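Local structure of Cas13d (uncultured Ruminococcus sp, 6IV9) at residues S153-R158 and Q171-I176. The protein binds CRISPR RNA as a Cas13d effector, and its two HEPN domains dictate maturation of that RNA and cleavage of the target. The protein carries 2 engineered substitutions. Residues are numbered along the deposited sequence; the frame is centred on the assembly and turned at random.
Sequences SELEKR and QLIYNI. With nucleotides of chain B.
L155 on helix 152-160 and I173 on helix 168-197 face each other with CA atoms 7.3 Å apart, where the two helical segments cross at 79° with their axes 10.4 Å apart. I173 packs into the crossing: its CG2 lies on L155 CB at 4.1 Å, while its CD1 rests against the L155 backbone, 3.7 Å from L155 O. With CG anti to the carbonyl carbon (chi1 -76°) and chi2 extended at 166°, L155 CD1 comes to Y174 CE1, 4.1 Å off and oblique to the ring. The carboxylate of E156 turns elsewhere, to K152 and the backbone N of F164. This apolar helix-helix packing within the binary complex backs an RNA-binding surface: C4' and C5' of cytidine 24 of chain B lie over one face of the Y174 ring, with C5' 3.8 Å from Y174 CG, and Y174 OH hydrogen-bonds D147 OD2. Nearly one turn earlier, the extended Q171 side chain accepts a hydrogen bond at OE1 from O2' of uridine 23 of chain B (2.7 Å), and Q171 NE2 donates to N167 O. Shortening Q171 to an alanine is likely to leave that ribose hydroxyl without this acceptor and open a gap beside the cytidine O4', which Q171 CG now meets at 3.2 Å.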
loop_
_atom_site.group_PDB
_atom_site.type_symbol
_atom_site.label_atom_id
_atom_site.label_comp_id
_atom_site.label_asym_id
_atom_site.label_seq_id
_atom_site.Cartn_x
_atom_site.Cartn_y
_atom_site.Cartn_z
ATOM N N SER A 153 -11.027 0.716 -27.606
ATOM C CA SER A 153 -11.425 1.903 -28.400
ATOM C C SER A 153 -12.072 2.985 -27.533
ATOM O O SER A 153 -11.754 4.131 -27.701
ATOM C CB SER A 153 -12.294 1.504 -29.538
ATOM O OG SER A 153 -11.549 0.744 -30.455
ATOM N N GLU A 154 -12.974 2.598 -26.650
ATOM C CA GLU A 154 -13.629 3.580 -25.764
ATOM C C GLU A 154 -12.571 4.241 -24.879
ATOM O O GLU A 154 -12.635 5.423 -24.695
ATOM C CB GLU A 154 -14.631 2.864 -24.871
ATOM C CG GLU A 154 -16.035 2.854 -25.403
ATOM C CD GLU A 154 -16.438 4.047 -26.253
ATOM O OE1 GLU A 154 -16.667 5.108 -25.686
ATOM O OE2 GLU A 154 -16.499 3.886 -27.480
ATOM N N LEU A 155 -11.638 3.463 -24.350
ATOM C CA LEU A 155 -10.584 4.027 -23.482
ATOM C C LEU A 155 -9.698 5.002 -24.260
ATOM O O LEU A 155 -9.433 6.047 -23.747
ATOM C CB LEU A 155 -9.786 2.880 -22.870
ATOM C CG LEU A 155 -10.511 2.175 -21.730
ATOM C CD1 LEU A 155 -9.864 0.857 -21.379
ATOM C CD2 LEU A 155 -10.583 3.078 -20.524
ATOM N N GLU A 156 -9.304 4.660 -25.481
ATOM C CA GLU A 156 -8.446 5.564 -26.281
ATOM C C GLU A 156 -9.197 6.871 -26.526
ATOM O O GLU A 156 -8.605 7.911 -26.401
ATOM C CB GLU A 156 -8.079 4.910 -27.608
ATOM C CG GLU A 156 -7.103 3.766 -27.455
ATOM C CD GLU A 156 -6.907 2.878 -28.670
ATOM O OE1 GLU A 156 -5.984 2.101 -28.649
ATOM O OE2 GLU A 156 -7.692 2.970 -29.606
ATOM N N LYS A 157 -10.474 6.786 -26.847
ATOM C CA LYS A 157 -11.236 8.035 -27.078
ATOM C C LYS A 157 -11.272 8.877 -25.798
ATOM O O LYS A 157 -11.045 10.048 -25.880
ATOM C CB LYS A 157 -12.656 7.704 -27.518
ATOM C CG LYS A 157 -12.762 7.076 -28.893
ATOM C CD LYS A 157 -14.168 7.094 -29.416
ATOM C CE LYS A 157 -14.812 5.733 -29.448
ATOM N NZ LYS A 157 -16.283 5.842 -29.557
ATOM N N ARG A 158 -11.510 8.256 -24.654
ATOM C CA ARG A 158 -11.586 8.998 -23.375
ATOM C C ARG A 158 -10.247 9.664 -23.034
ATOM O O ARG A 158 -10.265 10.788 -22.587
ATOM C CB ARG A 158 -12.029 8.030 -22.280
ATOM C CG ARG A 158 -11.831 8.520 -20.855
ATOM C CD ARG A 158 -12.128 7.455 -19.810
ATOM N NE ARG A 158 -13.341 7.659 -19.037
ATOM C CZ ARG A 158 -14.052 6.700 -18.458
ATOM N NH1 ARG A 158 -13.548 6.002 -17.456
ATOM N NH2 ARG A 158 -15.287 6.466 -18.865
ATOM N N GLN A 171 -1.708 0.362 -23.387
ATOM C CA GLN A 171 -0.785 -0.037 -22.300
ATOM C C GLN A 171 -0.573 1.146 -21.343
ATOM O O GLN A 171 -0.541 0.942 -20.158
ATOM C CB GLN A 171 0.490 -0.624 -22.889
ATOM C CG GLN A 171 0.262 -1.910 -23.665
ATOM C CD GLN A 171 1.564 -2.514 -24.120
ATOM O OE1 GLN A 171 2.412 -2.873 -23.329
ATOM N NE2 GLN A 171 1.729 -2.603 -25.420
ATOM N N LEU A 172 -0.419 2.343 -21.886
ATOM C CA LEU A 172 -0.278 3.535 -21.023
ATOM C C LEU A 172 -1.568 3.697 -20.214
ATOM O O LEU A 172 -1.490 3.871 -19.026
ATOM C CB LEU A 172 -0.045 4.750 -21.920
ATOM C CG LEU A 172 0.135 6.088 -21.217
ATOM C CD1 LEU A 172 0.795 7.094 -22.142
ATOM C CD2 LEU A 172 -1.188 6.616 -20.719
ATOM N N ILE A 173 -2.713 3.547 -20.869
ATOM C CA ILE A 173 -4.042 3.721 -20.218
ATOM C C ILE A 173 -4.240 2.715 -19.077
ATOM O O ILE A 173 -4.660 3.140 -18.037
ATOM C CB ILE A 173 -5.178 3.619 -21.238
ATOM C CG1 ILE A 173 -5.183 4.817 -22.184
ATOM C CG2 ILE A 173 -6.502 3.457 -20.525
ATOM C CD1 ILE A 173 -6.041 4.637 -23.396
ATOM N N TYR A 174 -3.844 1.455 -19.250
ATOM C CA TYR A 174 -3.999 0.434 -18.177
ATOM C C TYR A 174 -3.196 0.868 -16.951
ATOM O O TYR A 174 -3.585 0.543 -15.860
ATOM C CB TYR A 174 -3.760 -1.003 -18.659
ATOM C CG TYR A 174 -5.019 -1.680 -19.121
ATOM C CD1 TYR A 174 -5.633 -1.275 -20.278
ATOM C CD2 TYR A 174 -5.654 -2.652 -18.372
ATOM C CE1 TYR A 174 -6.808 -1.846 -20.715
ATOM C CE2 TYR A 174 -6.838 -3.241 -18.792
ATOM C CZ TYR A 174 -7.420 -2.828 -19.973
ATOM O OH TYR A 174 -8.594 -3.347 -20.428
ATOM N N ASN A 175 -2.070 1.530 -17.169
ATOM C CA ASN A 175 -1.264 2.052 -16.041
ATOM C C ASN A 175 -2.071 3.117 -15.284
ATOM O O ASN A 175 -1.992 3.143 -14.077
ATOM C CB ASN A 175 0.116 2.502 -16.494
ATOM C CG ASN A 175 1.064 1.331 -16.564
ATOM O OD1 ASN A 175 1.548 0.875 -15.558
ATOM N ND2 ASN A 175 1.297 0.814 -17.743
ATOM N N ILE A 176 -2.779 3.986 -16.005
ATOM C CA ILE A 176 -3.643 5.003 -15.342
ATOM C C ILE A 176 -4.784 4.300 -14.597
ATOM O O ILE A 176 -5.058 4.677 -13.500
ATOM C CB ILE A 176 -4.150 6.080 -16.315
ATOM C CG1 ILE A 176 -2.999 6.827 -16.987
ATOM C CG2 ILE A 176 -5.088 7.025 -15.603
ATOM C CD1 ILE A 176 -3.420 7.716 -18.111
ATOM P P U B 23 4.395 -7.954 -21.806
ATOM O OP1 U B 23 4.900 -7.032 -22.837
ATOM O OP2 U B 23 5.280 -8.563 -20.834
ATOM O "O5'" U B 23 3.299 -7.106 -21.005
ATOM C "C5'" U B 23 2.826 -7.479 -19.690
ATOM C "C4'" U B 23 2.293 -6.224 -18.997
ATOM O "O4'" U B 23 3.439 -5.379 -18.722
ATOM C "C3'" U B 23 1.370 -5.370 -19.881
ATOM O "O3'" U B 23 0.314 -4.839 -19.111
ATOM C "C2'" U B 23 2.263 -4.254 -20.363
ATOM O "O2'" U B 23 1.570 -3.079 -20.788
ATOM C "C1'" U B 23 3.194 -4.058 -19.162
ATOM N N1 U B 23 4.466 -3.457 -19.587
ATOM C C2 U B 23 4.772 -2.178 -19.155
ATOM O O2 U B 23 4.056 -1.546 -18.424
ATOM N N3 U B 23 5.938 -1.659 -19.661
ATOM C C4 U B 23 6.792 -2.248 -20.533
ATOM O O4 U B 23 7.787 -1.632 -20.911
ATOM C C5 U B 23 6.429 -3.579 -20.917
ATOM C C6 U B 23 5.312 -4.124 -20.433
ATOM P P C B 24 -1.042 -5.651 -18.968
ATOM O OP1 C B 24 -1.847 -4.948 -17.962
ATOM O OP2 C B 24 -0.767 -7.061 -18.960
ATOM O "O5'" C B 24 -1.777 -5.414 -20.369
ATOM C "C5'" C B 24 -2.672 -4.312 -20.538
ATOM C "C4'" C B 24 -3.207 -4.275 -21.947
ATOM O "O4'" C B 24 -2.154 -3.906 -22.875
ATOM C "C3'" C B 24 -3.702 -5.591 -22.462
ATOM O "O3'" C B 24 -5.003 -5.793 -21.993
ATOM C "C2'" C B 24 -3.649 -5.366 -23.972
ATOM O "O2'" C B 24 -4.752 -4.605 -24.427
ATOM C "C1'" C B 24 -2.335 -4.618 -24.094
ATOM N N1 C B 24 -1.134 -5.461 -24.340
ATOM C C2 C B 24 -0.779 -5.749 -25.671
ATOM O O2 C B 24 -1.507 -5.328 -26.586
ATOM N N3 C B 24 0.317 -6.506 -25.914
ATOM C C4 C B 24 1.095 -6.904 -24.893
ATOM N N4 C B 24 2.210 -7.585 -25.172
ATOM C C5 C B 24 0.771 -6.602 -23.537
ATOM C C6 C B 24 -0.349 -5.897 -23.309
#